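Local coordinates for protein protease Do-like 2, chloroplastic (Arabidopsis thaliana, PDB 4FLN) that acts as a chloroplast serine protease of the Deg family, making the primary cut in the photodamaged D1 protein of photosystem II, at residues Thr153-Pro158 against Ile164-Gly169; Ser77-Gly82 against Ile212-Gln217. One frame throughout, in Å; residues are numbered along the deposited sequence.

Interaction 1. Residues Thr153-Pro158 against Ile164-Gly169; sequences TVVGYP and ISVTKG
Ile164 lies over one face of the Tyr157 ring, with CG1 in a CH-pi contact 3.6 Å from the ring centroid and offset toward the rim. Beyond it, CD1 runs on to the phenol end and also meets Val155 CG1 at 3.7 Å. The ring hydroxyl is hydrogen-bonded to Val50 O, which fixes the phenol end while Ile164 covers one face. Val155 and Val166 stand side by side on the same face of the ladder as Thr153 and Lys168, CG2 to CG2 at 4.2 Å.

Two pairs of backbone hydrogen bonds join the strands. Val154 and Thr167 bond in both directions, Val154 N to Thr167 O spanning 2.8 Å. Gly156 and Ser165 do likewise, and Ser165 N reaches Gly156 O at 2.9 Å in a nearly linear bond (176°).

Packing thins toward Lys168. Thr153 CG2 still rests 3.8 Å from Lys168 CB, but with CG anti to the backbone N (chi1 179°) the lysine chain leads off into an exposed position, where NZ makes a weak hydrogen bond to Ser151 OG. Asp192 of a second subunit packs on Thr167 and weakly bonds Lys168 N. The strands run antiparallel at 166° and form the beta hairpin that opens the second six-stranded barrel of the chymotrypsin-like protease fold.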
loop_
_atom_site.group_PDB
_atom_site.type_symbol
_atom_site.label_atom_id
_atom_site.label_comp_id
_atom_site.label_asym_id
_atom_site.label_seq_id
_atom_site.Cartn_x
_atom_site.Cartn_y
_atom_site.Cartn_z
ATOM N N THR B 153 -4.653 -25.697 -29.037
ATOM C CA THR B 153 -3.446 -24.883 -29.019
ATOM C C THR B 153 -3.769 -23.506 -29.575
ATOM O O THR B 153 -4.499 -23.372 -30.563
ATOM C CB THR B 153 -2.246 -25.498 -29.798
ATOM O OG1 THR B 153 -2.460 -25.363 -31.205
ATOM C CG2 THR B 153 -2.057 -26.957 -29.461
ATOM N N VAL B 154 -3.228 -22.488 -28.912
ATOM C CA VAL B 154 -3.378 -21.105 -29.320
ATOM C C VAL B 154 -2.061 -20.655 -29.935
ATOM O O VAL B 154 -1.000 -20.886 -29.360
ATOM C CB VAL B 154 -3.710 -20.239 -28.097
ATOM C CG1 VAL B 154 -3.416 -18.763 -28.348
ATOM C CG2 VAL B 154 -5.148 -20.461 -27.677
ATOM N N VAL B 155 -2.127 -20.028 -31.106
ATOM C CA VAL B 155 -0.940 -19.536 -31.804
ATOM C C VAL B 155 -0.975 -18.021 -32.015
ATOM O O VAL B 155 -1.977 -17.467 -32.471
ATOM C CB VAL B 155 -0.786 -20.220 -33.171
ATOM C CG1 VAL B 155 0.386 -19.645 -33.923
ATOM C CG2 VAL B 155 -0.609 -21.719 -32.985
ATOM N N GLY B 156 0.126 -17.351 -31.699
ATOM C CA GLY B 156 0.173 -15.906 -31.803
ATOM C C GLY B 156 1.553 -15.307 -31.624
ATOM O O GLY B 156 2.548 -16.019 -31.506
ATOM N N TYR B 157 1.616 -13.984 -31.607
ATOM C CA TYR B 157 2.887 -13.300 -31.452
ATOM C C TYR B 157 2.948 -12.542 -30.136
ATOM O O TYR B 157 2.314 -11.504 -29.991
ATOM C CB TYR B 157 3.119 -12.347 -32.625
ATOM C CG TYR B 157 3.248 -13.067 -33.944
ATOM C CD1 TYR B 157 4.494 -13.413 -34.446
ATOM C CD2 TYR B 157 2.127 -13.421 -34.677
ATOM C CE1 TYR B 157 4.619 -14.085 -35.643
ATOM C CE2 TYR B 157 2.241 -14.093 -35.877
ATOM C CZ TYR B 157 3.491 -14.424 -36.355
ATOM O OH TYR B 157 3.620 -15.089 -37.555
ATOM N N PRO B 158 3.750 -13.041 -29.182
ATOM C CA PRO B 158 3.856 -12.394 -27.868
ATOM C C PRO B 158 4.302 -10.946 -28.016
ATOM O O PRO B 158 4.880 -10.584 -29.045
ATOM C CB PRO B 158 4.970 -13.185 -27.171
ATOM C CG PRO B 158 5.123 -14.444 -27.946
ATOM C CD PRO B 158 4.723 -14.134 -29.347
ATOM N N ILE B 164 7.088 -16.465 -33.250
ATOM C CA ILE B 164 5.745 -16.939 -32.934
ATOM C C ILE B 164 5.754 -17.878 -31.724
ATOM O O ILE B 164 6.721 -18.603 -31.509
ATOM C CB ILE B 164 5.130 -17.675 -34.137
ATOM C CG1 ILE B 164 3.692 -17.215 -34.374
ATOM C CG2 ILE B 164 5.206 -19.180 -33.940
ATOM C CD1 ILE B 164 3.057 -17.807 -35.620
ATOM N N SER B 165 4.676 -17.871 -30.942
ATOM C CA SER B 165 4.588 -18.740 -29.775
ATOM C C SER B 165 3.305 -19.575 -29.757
ATOM O O SER B 165 2.370 -19.299 -30.502
ATOM C CB SER B 165 4.737 -17.938 -28.485
ATOM O OG SER B 165 3.767 -16.912 -28.427
ATOM N N VAL B 166 3.289 -20.603 -28.907
ATOM C CA VAL B 166 2.245 -21.628 -28.896
ATOM C C VAL B 166 1.917 -22.055 -27.465
ATOM O O VAL B 166 2.813 -22.209 -26.638
ATOM C CB VAL B 166 2.701 -22.891 -29.664
ATOM C CG1 VAL B 166 1.636 -23.966 -29.615
ATOM C CG2 VAL B 166 3.024 -22.552 -31.098
ATOM N N THR B 167 0.638 -22.243 -27.164
ATOM C CA THR B 167 0.269 -22.844 -25.887
ATOM C C THR B 167 -0.794 -23.911 -26.088
ATOM O O THR B 167 -1.677 -23.775 -26.927
ATOM C CB THR B 167 -0.164 -21.807 -24.793
ATOM O OG1 THR B 167 -1.221 -20.976 -25.279
ATOM C CG2 THR B 167 1.005 -20.925 -24.384
ATOM N N LYS B 168 -0.680 -24.980 -25.315
ATOM C CA LYS B 168 -1.565 -26.133 -25.433
ATOM C C LYS B 168 -2.230 -26.384 -24.079
ATOM O O LYS B 168 -1.647 -26.114 -23.031
ATOM C CB LYS B 168 -0.777 -27.359 -25.911
ATOM C CG LYS B 168 -1.587 -28.622 -26.053
ATOM C CD LYS B 168 -0.784 -29.726 -26.736
ATOM C CE LYS B 168 -1.291 -31.112 -26.334
ATOM N NZ LYS B 168 -1.548 -32.014 -27.502
ATOM N N GLY B 169 -3.456 -26.888 -24.120
ATOM C CA GLY B 169 -4.289 -27.070 -22.944
ATOM C C GLY B 169 -5.516 -27.832 -23.390
ATOM O O GLY B 169 -5.489 -28.474 -24.440
#

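Interaction 2. Residues Ser77-Gly82 against Ile212-Gln217; sequences SAFMIG and IGVAFQ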
loop_
_atom_site.group_PDB
_atom_site.type_symbol
_atom_site.label_atom_id
_atom_site.label_comp_id
_atom_site.label_asym_id
_atom_site.label_seq_id
_atom_site.Cartn_x
_atom_site.Cartn_y
_atom_site.Cartn_z
ATOM N N SER B 77 -2.394 -10.310 -32.918
ATOM C CA SER B 77 -2.338 -11.419 -33.871
ATOM C C SER B 77 -3.534 -11.506 -34.805
ATOM O O SER B 77 -4.654 -11.142 -34.451
ATOM C CB SER B 77 -2.150 -12.748 -33.146
ATOM O OG SER B 77 -0.887 -12.783 -32.515
ATOM N N ALA B 78 -3.277 -11.997 -36.007
ATOM C CA ALA B 78 -4.329 -12.255 -36.979
ATOM C C ALA B 78 -3.972 -13.497 -37.794
ATOM O O ALA B 78 -2.845 -13.990 -37.717
ATOM C CB ALA B 78 -4.538 -11.045 -37.878
ATOM N N PHE B 79 -4.931 -14.021 -38.553
ATOM C CA PHE B 79 -4.660 -15.189 -39.382
ATOM C C PHE B 79 -5.511 -15.221 -40.636
ATOM O O PHE B 79 -6.573 -14.610 -40.695
ATOM C CB PHE B 79 -4.849 -16.481 -38.582
ATOM C CG PHE B 79 -6.206 -16.617 -37.954
ATOM C CD1 PHE B 79 -6.489 -16.011 -36.738
ATOM C CD2 PHE B 79 -7.196 -17.371 -38.565
ATOM C CE1 PHE B 79 -7.738 -16.147 -36.152
ATOM C CE2 PHE B 79 -8.448 -17.508 -37.980
ATOM C CZ PHE B 79 -8.716 -16.895 -36.777
ATOM N N MET B 80 -5.039 -15.959 -41.633
ATOM C CA MET B 80 -5.726 -16.063 -42.910
ATOM C C MET B 80 -6.893 -17.034 -42.818
ATOM O O MET B 80 -6.708 -18.218 -42.532
ATOM C CB MET B 80 -4.748 -16.541 -43.982
ATOM C CG MET B 80 -3.492 -15.693 -44.087
ATOM S SD MET B 80 -2.265 -16.403 -45.193
ATOM C CE MET B 80 -0.940 -15.204 -45.059
ATOM N N ILE B 81 -8.096 -16.518 -43.053
ATOM C CA ILE B 81 -9.308 -17.329 -43.041
ATOM C C ILE B 81 -9.779 -17.727 -44.428
ATOM O O ILE B 81 -10.807 -18.384 -44.571
ATOM C CB ILE B 81 -10.446 -16.612 -42.336
ATOM C CG1 ILE B 81 -10.698 -15.255 -42.990
ATOM C CG2 ILE B 81 -10.114 -16.437 -40.873
ATOM C CD1 ILE B 81 -11.754 -14.454 -42.285
ATOM N N GLY B 82 -9.029 -17.330 -45.448
ATOM C CA GLY B 82 -9.425 -17.601 -46.819
ATOM C C GLY B 82 -9.883 -16.354 -47.547
ATOM O O GLY B 82 -10.025 -15.287 -46.945
ATOM N N ILE B 212 -10.658 -23.421 -34.143
ATOM C CA ILE B 212 -11.902 -23.512 -33.384
ATOM C C ILE B 212 -12.382 -22.199 -32.782
ATOM O O ILE B 212 -13.342 -22.184 -32.015
ATOM C CB ILE B 212 -11.867 -24.627 -32.332
ATOM C CG1 ILE B 212 -10.643 -24.480 -31.428
ATOM C CG2 ILE B 212 -11.914 -25.984 -33.026
ATOM C CD1 ILE B 212 -10.793 -23.400 -30.386
ATOM N N GLY B 213 -11.695 -21.108 -33.107
ATOM C CA GLY B 213 -12.080 -19.795 -32.623
ATOM C C GLY B 213 -10.924 -18.816 -32.644
ATOM O O GLY B 213 -9.880 -19.098 -33.222
ATOM N N VAL B 214 -11.107 -17.661 -32.014
ATOM C CA VAL B 214 -10.075 -16.628 -31.988
ATOM C C VAL B 214 -9.673 -16.365 -30.546
ATOM O O VAL B 214 -10.534 -16.288 -29.671
ATOM C CB VAL B 214 -10.592 -15.322 -32.629
ATOM C CG1 VAL B 214 -9.612 -14.170 -32.416
ATOM C CG2 VAL B 214 -10.858 -15.536 -34.102
ATOM N N ALA B 215 -8.374 -16.240 -30.288
ATOM C CA ALA B 215 -7.907 -15.986 -28.923
ATOM C C ALA B 215 -8.278 -14.574 -28.518
ATOM O O ALA B 215 -8.334 -13.687 -29.361
ATOM C CB ALA B 215 -6.404 -16.204 -28.792
ATOM N N PHE B 216 -8.552 -14.384 -27.231
ATOM C CA PHE B 216 -8.941 -13.084 -26.704
ATOM C C PHE B 216 -8.255 -12.780 -25.372
ATOM O O PHE B 216 -8.436 -13.507 -24.397
ATOM C CB PHE B 216 -10.464 -13.026 -26.553
ATOM C CG PHE B 216 -10.961 -11.807 -25.836
ATOM C CD1 PHE B 216 -11.132 -10.613 -26.509
ATOM C CD2 PHE B 216 -11.273 -11.861 -24.483
ATOM C CE1 PHE B 216 -11.596 -9.488 -25.843
ATOM C CE2 PHE B 216 -11.738 -10.743 -23.812
ATOM C CZ PHE B 216 -11.901 -9.556 -24.493
ATOM N N GLN B 217 -7.459 -11.713 -25.344
ATOM C CA GLN B 217 -6.815 -11.250 -24.120
ATOM C C GLN B 217 -6.734 -9.723 -24.079
ATOM O O GLN B 217 -6.251 -9.093 -25.025
ATOM C CB GLN B 217 -5.416 -11.853 -24.004
ATOM C CG GLN B 217 -4.622 -11.391 -22.787
ATOM C CD GLN B 217 -5.246 -11.830 -21.473
ATOM O OE1 GLN B 217 -5.897 -11.041 -20.787
ATOM N NE2 GLN B 217 -5.048 -13.098 -21.117
#
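The Phe79 ring meets Val214 edge-on: methyl CG2 of the valine lies near the ring plane, 3.7 Å from Phe79 CZ and 3.8 Å from Phe79 CE1, so the far corner of the ring does the touching while neither face is met by this methyl. Gly213 O approaches the same corner obliquely, 4.3 Å from Phe79 CZ. Leu87 of strand 85-88, Leu140 and Pro203 also touch the Phe79 side chain.

Phe79 CG sits between its own backbone N and carbonyl carbon (chi1 56°), and the CB bond points toward the 212-217 segment, which carries the ring across the gap between two strands that share no backbone bonding here. On the other side, Val214 offers just one of its two methyls, the one anti to the carbonyl carbon. All three participants are buried, yet only 84 Å² is buried between the segments, both sides summed.

The place matters more than the area. Strand 72-82 belongs to the first barrel and strand 211-216 to the second, so the ring bridges the interface between the two barrels. The catalytic residues, assigned by similarity, are close by: the side chain of Val214 is about 6 Å from that of Ser200 and about 7 Å from that of Asp122. Phe216, two residues on, packs against Asp122, and Gln217 O makes a weak hydrogen bond to Ser200 OG.

With a methyl against an aromatic edge and no polar bond between the segments, the contact is wholly apolar in its side chains, and van der Waals fit rather than directional bonding joins the barrels at this point.

In the fold
Both contacts belong to the two-barrel protease domain, their centres 11 Å apart, and along the chain interaction 1 is nested inside the loop that interaction 2 closes. Interaction 1 pairs neighbouring strands within the second barrel through a backbone ladder; it is mostly buried, is exposed at Lys168, and is touched by a second subunit towards both ends. Interaction 2 is entirely buried, joins different barrels, and relies on packing round one aromatic ring, without hydrogen bonds between its segments. They meet directly: Ser77 OG is a probable hydrogen-bond partner of Tyr157 N at 2.9 Å, and Val154 CG1 packs on Ala215 CB. Strands 151-156 and 211-216 both belong to the second barrel, and strand 72-82 to the first.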